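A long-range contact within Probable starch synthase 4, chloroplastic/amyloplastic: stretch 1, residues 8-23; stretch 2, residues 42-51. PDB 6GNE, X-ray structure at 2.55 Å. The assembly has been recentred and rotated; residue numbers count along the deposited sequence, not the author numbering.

Stretch 1 8-23: SGLYVVHIAAEMAPVA
Stretch 2, residues 42-51: KGHLVEIILP

Strands 11-15 and 45-51 run parallel, their axes 4.7 Å apart at closest approach and inclined by 20°, with Tyr11, Val12, Val13, His14 and Ile15 paired to Leu45, Val46, Glu47, Ile48 and Ile49 at CA-CA separations of 4.7-4.9 Å. Phi/psi values are extended throughout (Val12 -119/121, Ile48 -125/139). Even-numbered residues of the first stretch, from Leu10 to Ala16, and odd-numbered residues of the second strand supply the ladder: Leu45 N to Leu10 O (3.0 Å), Val12 N to Leu45 O (2.9 Å), Glu47 N to Val12 O (3.0 Å), His14 N to Glu47 O (2.9 Å) and Ile49 N to His14 O (2.9 Å). It ends in a weak bond from Ala16 N to Ile49 O (3.3 Å). Before the second strand, Gly43 closes a helix in a Schellman motif; its phi of 98° would jam a CB against the preceding carbonyl. At Gly9 (-113/140), a CB would clash with Gly43 O.

His44 (chi1 m, chi2 -71°) extends the pairing, ND1 accepting from Leu10 N at 3.1 Å near the ring plane. Tyr11, Val13, Ile15 (m, t), Leu45, Glu47 and Ile49 share one sheet face. There Tyr11 (t, chi2 20°) donates from OH to OE1 of Glu47 (m, t, chi3 16°) at 2.8 Å, giving the buried glutamate a polar partner, while Leu45 (t, p) lays CD2 over the tyrosine ring, 4.2 Å from its centroid. Val13 CG1 (chi1 t) meets Ile49 CD1 (m, t) at 3.7 Å.

Val12, His14, Val46 and Ile48 occupy the other face. Beyond the first strand, the loop crosses over toward the second stretch: Met19, all-t, places SD 3.6 Å from Ile48 CD1 (m, t), and its CB lies 3.7 Å from Leu50 CD1. Leu50 (m, t) also receives Val22 CG1 (chi1 p) at 3.9 Å from CD1. The contact buries 926 Å², both sides summed; His14, Ile48, Ile49 and Leu50 are buried, apolar isoleucine and leucine filling the space beside strand and loop.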

ATOM      1  N   SER A   8     -16.503 -24.193  -9.083  1.00 85.93           N
ATOM      2  CA  SER A   8     -15.600 -23.419  -9.998  1.00 85.79           C
ATOM      3  C   SER A   8     -14.852 -22.226  -9.334  1.00 81.71           C
ATOM      4  O   SER A   8     -13.863 -21.711  -9.900  1.00 81.25           O
ATOM      5  CB  SER A   8     -16.406 -22.914 -11.209  1.00 88.22           C
ATOM      6  OG  SER A   8     -17.261 -21.832 -10.847  1.00 87.47           O
ATOM      7  N   GLY A   9     -15.348 -21.766  -8.182  1.00 78.85           N
ATOM      8  CA  GLY A   9     -14.757 -20.636  -7.448  1.00 72.87           C
ATOM      9  C   GLY A   9     -14.137 -21.053  -6.117  1.00 68.85           C
ATOM     10  O   GLY A   9     -14.665 -21.896  -5.400  1.00 68.57           O
ATOM     11  N   LEU A  10     -12.983 -20.461  -5.820  1.00 63.68           N
ATOM     12  CA  LEU A  10     -12.292 -20.660  -4.548  1.00 60.40           C
ATOM     13  C   LEU A  10     -12.875 -19.830  -3.419  1.00 55.95           C
ATOM     14  O   LEU A  10     -13.480 -18.792  -3.646  1.00 54.13           O
ATOM     15  CB  LEU A  10     -10.815 -20.319  -4.690  1.00 59.01           C
ATOM     16  CG  LEU A  10     -10.088 -21.107  -5.784  1.00 60.39           C
ATOM     17  CD1 LEU A  10      -8.695 -20.548  -5.965  1.00 59.20           C
ATOM     18  CD2 LEU A  10     -10.066 -22.598  -5.493  1.00 61.74           C
ATOM     19  N   TYR A  11     -12.669 -20.322  -2.197  1.00 53.22           N
ATOM     20  CA  TYR A  11     -12.976 -19.607  -0.975  1.00 50.54           C
ATOM     21  C   TYR A  11     -11.633 -19.082  -0.431  1.00 47.84           C
ATOM     22  O   TYR A  11     -10.757 -19.857  -0.012  1.00 47.07           O
ATOM     23  CB  TYR A  11     -13.700 -20.524   0.013  1.00 52.04           C
ATOM     24  CG  TYR A  11     -13.975 -19.952   1.409  1.00 51.68           C
ATOM     25  CD1 TYR A  11     -13.972 -18.570   1.667  1.00 50.05           C
ATOM     26  CD2 TYR A  11     -14.271 -20.808   2.470  1.00 53.12           C
ATOM     27  CE1 TYR A  11     -14.245 -18.079   2.940  1.00 50.19           C
ATOM     28  CE2 TYR A  11     -14.521 -20.329   3.742  1.00 52.72           C
ATOM     29  CZ  TYR A  11     -14.521 -18.972   3.973  1.00 51.57           C
ATOM     30  OH  TYR A  11     -14.756 -18.507   5.228  1.00 51.08           O
ATOM     31  N   VAL A  12     -11.496 -17.757  -0.464  1.00 45.05           N
ATOM     32  CA  VAL A  12     -10.248 -17.059  -0.170  1.00 42.53           C
ATOM     33  C   VAL A  12     -10.443 -16.138   1.030  1.00 40.72           C
ATOM     34  O   VAL A  12     -11.281 -15.233   0.990  1.00 39.87           O
ATOM     35  CB  VAL A  12      -9.852 -16.193  -1.378  1.00 41.87           C
ATOM     36  CG1 VAL A  12      -8.505 -15.533  -1.148  1.00 40.90           C
ATOM     37  CG2 VAL A  12      -9.872 -17.022  -2.658  1.00 43.15           C
ATOM     38  N   VAL A  13      -9.662 -16.361   2.080  1.00 40.05           N
ATOM     39  CA  VAL A  13      -9.655 -15.463   3.238  1.00 39.73           C
ATOM     40  C   VAL A  13      -8.367 -14.623   3.297  1.00 37.87           C
ATOM     41  O   VAL A  13      -7.275 -15.155   3.175  1.00 38.08           O
ATOM     42  CB  VAL A  13      -9.851 -16.229   4.552  1.00 41.10           C
ATOM     43  CG1 VAL A  13      -9.902 -15.275   5.742  1.00 40.63           C
ATOM     44  CG2 VAL A  13     -11.161 -16.987   4.498  1.00 43.25           C
ATOM     45  N   HIS A  14      -8.514 -13.308   3.449  1.00 36.38           N
ATOM     46  CA  HIS A  14      -7.369 -12.395   3.607  1.00 34.98           C
ATOM     47  C   HIS A  14      -7.313 -11.967   5.054  1.00 35.41           C
ATOM     48  O   HIS A  14      -8.297 -11.496   5.602  1.00 35.06           O
ATOM     49  CB  HIS A  14      -7.498 -11.161   2.714  1.00 33.21           C
ATOM     50  CG  HIS A  14      -7.282 -11.440   1.274  1.00 33.34           C
ATOM     51  ND1 HIS A  14      -6.114 -11.126   0.627  1.00 32.98           N
ATOM     52  CD2 HIS A  14      -8.076 -12.034   0.353  1.00 34.89           C
ATOM     53  CE1 HIS A  14      -6.196 -11.519  -0.634  1.00 33.78           C
ATOM     54  NE2 HIS A  14      -7.379 -12.076  -0.826  1.00 34.35           N
ATOM     55  N   ILE A  15      -6.155 -12.122   5.666  1.00 35.60           N
ATOM     56  CA  ILE A  15      -5.947 -11.673   7.028  1.00 36.51           C
ATOM     57  C   ILE A  15      -4.916 -10.561   6.910  1.00 34.91           C
ATOM     58  O   ILE A  15      -3.840 -10.779   6.367  1.00 34.83           O
ATOM     59  CB  ILE A  15      -5.423 -12.824   7.925  1.00 38.17           C
ATOM     60  CG1 ILE A  15      -6.472 -13.944   7.995  1.00 39.82           C
ATOM     61  CG2 ILE A  15      -5.053 -12.335   9.317  1.00 38.23           C
ATOM     62  CD1 ILE A  15      -5.927 -15.268   8.526  1.00 41.54           C
ATOM     63  N   ALA A  16      -5.244  -9.375   7.410  1.00 33.79           N
ATOM     64  CA  ALA A  16      -4.363  -8.222   7.295  1.00 32.64           C
ATOM     65  C   ALA A  16      -4.640  -7.218   8.377  1.00 33.19           C
ATOM     66  O   ALA A  16      -5.701  -7.259   9.016  1.00 34.62           O
ATOM     67  CB  ALA A  16      -4.559  -7.576   5.932  1.00 31.78           C
ATOM     68  N   ALA A  17      -3.708  -6.292   8.545  1.00 33.57           N
ATOM     69  CA  ALA A  17      -3.871  -5.203   9.512  1.00 35.32           C
ATOM     70  C   ALA A  17      -4.597  -3.996   8.950  1.00 34.77           C
ATOM     71  O   ALA A  17      -4.969  -3.123   9.716  1.00 36.42           O
ATOM     72  CB  ALA A  17      -2.511  -4.788  10.066  1.00 35.83           C
ATOM     73  N   GLU A  18      -4.801  -3.952   7.635  1.00 34.36           N
ATOM     74  CA  GLU A  18      -5.496  -2.843   6.964  1.00 34.78           C
ATOM     75  C   GLU A  18      -6.431  -3.291   5.855  1.00 34.97           C
ATOM     76  O   GLU A  18      -6.226  -4.324   5.209  1.00 34.63           O
ATOM     77  CB  GLU A  18      -4.492  -1.899   6.283  1.00 33.75           C
ATOM     78  CG  GLU A  18      -3.536  -1.157   7.184  1.00 33.41           C
ATOM     79  CD  GLU A  18      -2.525  -0.355   6.350  1.00 32.47           C
ATOM     80  OE1 GLU A  18      -2.935   0.507   5.524  1.00 30.93           O
ATOM     81  OE2 GLU A  18      -1.313  -0.592   6.518  1.00 33.17           O
ATOM     82  N   MET A  19      -7.437  -2.456   5.630  1.00 36.48           N
ATOM     83  CA  MET A  19      -8.272  -2.515   4.449  1.00 37.31           C
ATOM     84  C   MET A  19      -8.875  -1.131   4.205  1.00 36.98           C
ATOM     85  O   MET A  19      -9.519  -0.541   5.081  1.00 37.44           O
ATOM     86  CB  MET A  19      -9.394  -3.522   4.629  1.00 40.48           C
ATOM     87  CG  MET A  19     -10.175  -3.801   3.337  1.00 41.69           C
ATOM     88  SD  MET A  19     -11.729  -4.633   3.642  1.00 44.35           S
ATOM     89  CE  MET A  19     -12.516  -4.380   2.070  1.00 46.09           C
ATOM     90  N   ALA A  20      -8.668  -0.630   3.003  1.00 35.50           N
ATOM     91  CA  ALA A  20      -9.217   0.653   2.608  1.00 35.92           C
ATOM     92  C   ALA A  20     -10.718   0.497   2.373  1.00 36.46           C
ATOM     93  O   ALA A  20     -11.122  -0.492   1.746  1.00 35.73           O
ATOM     94  CB  ALA A  20      -8.518   1.150   1.350  1.00 35.49           C
ATOM     95  N   PRO A  21     -11.556   1.432   2.838  1.00 36.81           N
ATOM     96  CA  PRO A  21     -11.203   2.702   3.532  1.00 35.74           C
ATOM     97  C   PRO A  21     -11.275   2.653   5.054  1.00 35.34           C
ATOM     98  O   PRO A  21     -10.835   3.570   5.678  1.00 34.48           O
ATOM     99  CB  PRO A  21     -12.309   3.648   3.065  1.00 36.22           C
ATOM    100  CG  PRO A  21     -13.492   2.740   2.898  1.00 37.97           C
ATOM    101  CD  PRO A  21     -12.986   1.380   2.501  1.00 37.80           C
ATOM    102  N   VAL A  22     -11.823   1.561   5.597  1.00 35.74           N
ATOM    103  CA  VAL A  22     -12.122   1.407   6.998  1.00 36.36           C
ATOM    104  C   VAL A  22     -10.907   1.443   7.919  1.00 35.98           C
ATOM    105  O   VAL A  22     -10.982   1.975   9.031  1.00 36.13           O
ATOM    106  CB  VAL A  22     -12.974   0.123   7.246  1.00 38.42           C
ATOM    107  CG1 VAL A  22     -12.227  -1.179   6.919  1.00 38.25           C
ATOM    108  CG2 VAL A  22     -13.483   0.072   8.674  1.00 40.19           C
ATOM    109  N   ALA A  23      -9.791   0.875   7.478  1.00 35.61           N
ATOM    110  CA  ALA A  23      -8.565   0.900   8.243  1.00 36.55           C
ATOM    111  C   ALA A  23      -7.394   1.018   7.305  1.00 35.96           C
ATOM    112  O   ALA A  23      -6.926   0.013   6.783  1.00 35.23           O
ATOM    113  CB  ALA A  23      -8.463  -0.361   9.073  1.00 38.24           C
ATOM    114  N   LYS A  42     -14.243 -12.125 -10.143  1.00 57.03           N
ATOM    115  CA  LYS A  42     -13.911 -13.386 -10.813  1.00 59.37           C
ATOM    116  C   LYS A  42     -14.702 -14.609 -10.286  1.00 57.94           C
ATOM    117  O   LYS A  42     -14.520 -15.699 -10.786  1.00 56.67           O
ATOM    118  CB  LYS A  42     -12.397 -13.621 -10.778  1.00 60.85           C
ATOM    119  CG  LYS A  42     -11.652 -12.569 -11.612  1.00 62.87           C
ATOM    120  CD  LYS A  42     -10.125 -12.646 -11.551  1.00 64.25           C
ATOM    121  CE  LYS A  42      -9.562 -13.295 -12.811  1.00 68.80           C
ATOM    122  NZ  LYS A  42      -9.443 -12.307 -13.916  1.00 69.43           N
ATOM    123  N   GLY A  43     -15.570 -14.407  -9.295  1.00 56.16           N
ATOM    124  CA  GLY A  43     -16.486 -15.438  -8.801  1.00 56.88           C
ATOM    125  C   GLY A  43     -16.030 -16.165  -7.550  1.00 55.43           C
ATOM    126  O   GLY A  43     -16.599 -17.168  -7.187  1.00 57.03           O
ATOM    127  N   HIS A  44     -14.997 -15.670  -6.889  1.00 52.96           N
ATOM    128  CA  HIS A  44     -14.501 -16.301  -5.657  1.00 52.00           C
ATOM    129  C   HIS A  44     -15.232 -15.734  -4.463  1.00 50.88           C
ATOM    130  O   HIS A  44     -15.620 -14.568  -4.450  1.00 49.24           O
ATOM    131  CB  HIS A  44     -12.987 -16.098  -5.511  1.00 50.25           C
ATOM    132  CG  HIS A  44     -12.221 -16.504  -6.722  1.00 51.29           C
ATOM    133  ND1 HIS A  44     -12.065 -17.825  -7.085  1.00 52.98           N
ATOM    134  CD2 HIS A  44     -11.612 -15.765  -7.688  1.00 51.62           C
ATOM    135  CE1 HIS A  44     -11.371 -17.886  -8.210  1.00 54.05           C
ATOM    136  NE2 HIS A  44     -11.091 -16.651  -8.601  1.00 52.79           N
ATOM    137  N   LEU A  45     -15.435 -16.580  -3.468  1.00 51.18           N
ATOM    138  CA  LEU A  45     -15.964 -16.150  -2.195  1.00 50.69           C
ATOM    139  C   LEU A  45     -14.797 -15.563  -1.441  1.00 49.02           C
ATOM    140  O   LEU A  45     -13.949 -16.284  -0.955  1.00 49.71           O
ATOM    141  CB  LEU A  45     -16.562 -17.329  -1.440  1.00 52.60           C
ATOM    142  CG  LEU A  45     -17.117 -17.105  -0.030  1.00 53.41           C
ATOM    143  CD1 LEU A  45     -18.106 -15.940  -0.019  1.00 52.50           C
ATOM    144  CD2 LEU A  45     -17.749 -18.418   0.518  1.00 55.26           C
ATOM    145  N   VAL A  46     -14.733 -14.244  -1.371  1.00 48.07           N
ATOM    146  CA  VAL A  46     -13.629 -13.544  -0.716  1.00 46.25           C
ATOM    147  C   VAL A  46     -14.114 -12.990   0.609  1.00 46.09           C
ATOM    148  O   VAL A  46     -15.198 -12.398   0.683  1.00 48.76           O
ATOM    149  CB  VAL A  46     -13.158 -12.372  -1.600  1.00 46.13           C
ATOM    150  CG1 VAL A  46     -12.140 -11.497  -0.870  1.00 44.42           C
ATOM    151  CG2 VAL A  46     -12.608 -12.896  -2.929  1.00 45.92           C
ATOM    152  N   GLU A  47     -13.336 -13.190   1.654  1.00 45.17           N
ATOM    153  CA  GLU A  47     -13.664 -12.676   2.998  1.00 45.42           C
ATOM    154  C   GLU A  47     -12.411 -12.080   3.619  1.00 43.79           C
ATOM    155  O   GLU A  47     -11.283 -12.534   3.358  1.00 43.35           O
ATOM    156  CB  GLU A  47     -14.136 -13.792   3.917  1.00 47.93           C
ATOM    157  CG  GLU A  47     -15.612 -14.135   3.856  1.00 50.33           C
ATOM    158  CD  GLU A  47     -15.955 -15.350   4.705  1.00 53.07           C
ATOM    159  OE1 GLU A  47     -15.120 -15.735   5.571  1.00 53.12           O
ATOM    160  OE2 GLU A  47     -17.102 -15.838   4.546  1.00 56.58           O
ATOM    161  N   ILE A  48     -12.597 -11.073   4.457  1.00 41.99           N
ATOM    162  CA  ILE A  48     -11.471 -10.393   5.072  1.00 40.12           C
ATOM    163  C   ILE A  48     -11.592 -10.398   6.575  1.00 39.60           C
ATOM    164  O   ILE A  48     -12.675 -10.241   7.090  1.00 40.21           O
ATOM    165  CB  ILE A  48     -11.343  -8.983   4.501  1.00 39.37           C
ATOM    166  CG1 ILE A  48     -10.993  -9.111   3.012  1.00 39.89           C
ATOM    167  CG2 ILE A  48     -10.245  -8.208   5.225  1.00 38.42           C
ATOM    168  CD1 ILE A  48     -11.380  -7.914   2.206  1.00 41.29           C
ATOM    169  N   ILE A  49     -10.471 -10.619   7.252  1.00 38.33           N
ATOM    170  CA  ILE A  49     -10.407 -10.572   8.699  1.00 39.18           C
ATOM    171  C   ILE A  49      -9.451  -9.453   9.106  1.00 38.50           C
ATOM    172  O   ILE A  49      -8.303  -9.467   8.693  1.00 36.93           O
ATOM    173  CB  ILE A  49      -9.969 -11.916   9.301  1.00 39.97           C
ATOM    174  CG1 ILE A  49     -10.985 -13.017   8.920  1.00 41.23           C
ATOM    175  CG2 ILE A  49      -9.816 -11.808  10.822  1.00 40.50           C
ATOM    176  CD1 ILE A  49     -10.550 -14.432   9.276  1.00 42.61           C
ATOM    177  N   LEU A  50      -9.973  -8.491   9.893  1.00 39.40           N
ATOM    178  CA  LEU A  50      -9.240  -7.329  10.406  1.00 39.09           C
ATOM    179  C   LEU A  50      -9.348  -7.234  11.904  1.00 39.82           C
ATOM    180  O   LEU A  50     -10.224  -7.848  12.485  1.00 42.40           O
ATOM    181  CB  LEU A  50      -9.843  -6.022   9.857  1.00 39.25           C
ATOM    182  CG  LEU A  50      -9.848  -5.821   8.351  1.00 38.95           C
ATOM    183  CD1 LEU A  50     -10.552  -4.536   8.005  1.00 39.53           C
ATOM    184  CD2 LEU A  50      -8.436  -5.819   7.803  1.00 37.93           C
ATOM    185  N   PRO A  51      -8.482  -6.443  12.534  1.00 39.20           N
ATOM    186  CA  PRO A  51      -8.786  -6.039  13.883  1.00 41.02           C
ATOM    187  C   PRO A  51      -9.906  -5.006  13.902  1.00 41.42           C
ATOM    188  O   PRO A  51     -10.126  -4.309  12.924  1.00 39.83           O
ATOM    189  CB  PRO A  51      -7.484  -5.395  14.376  1.00 40.73           C
ATOM    190  CG  PRO A  51      -6.426  -5.841  13.421  1.00 39.69           C
ATOM    191  CD  PRO A  51      -7.159  -5.960  12.116  1.00 38.57           C
TER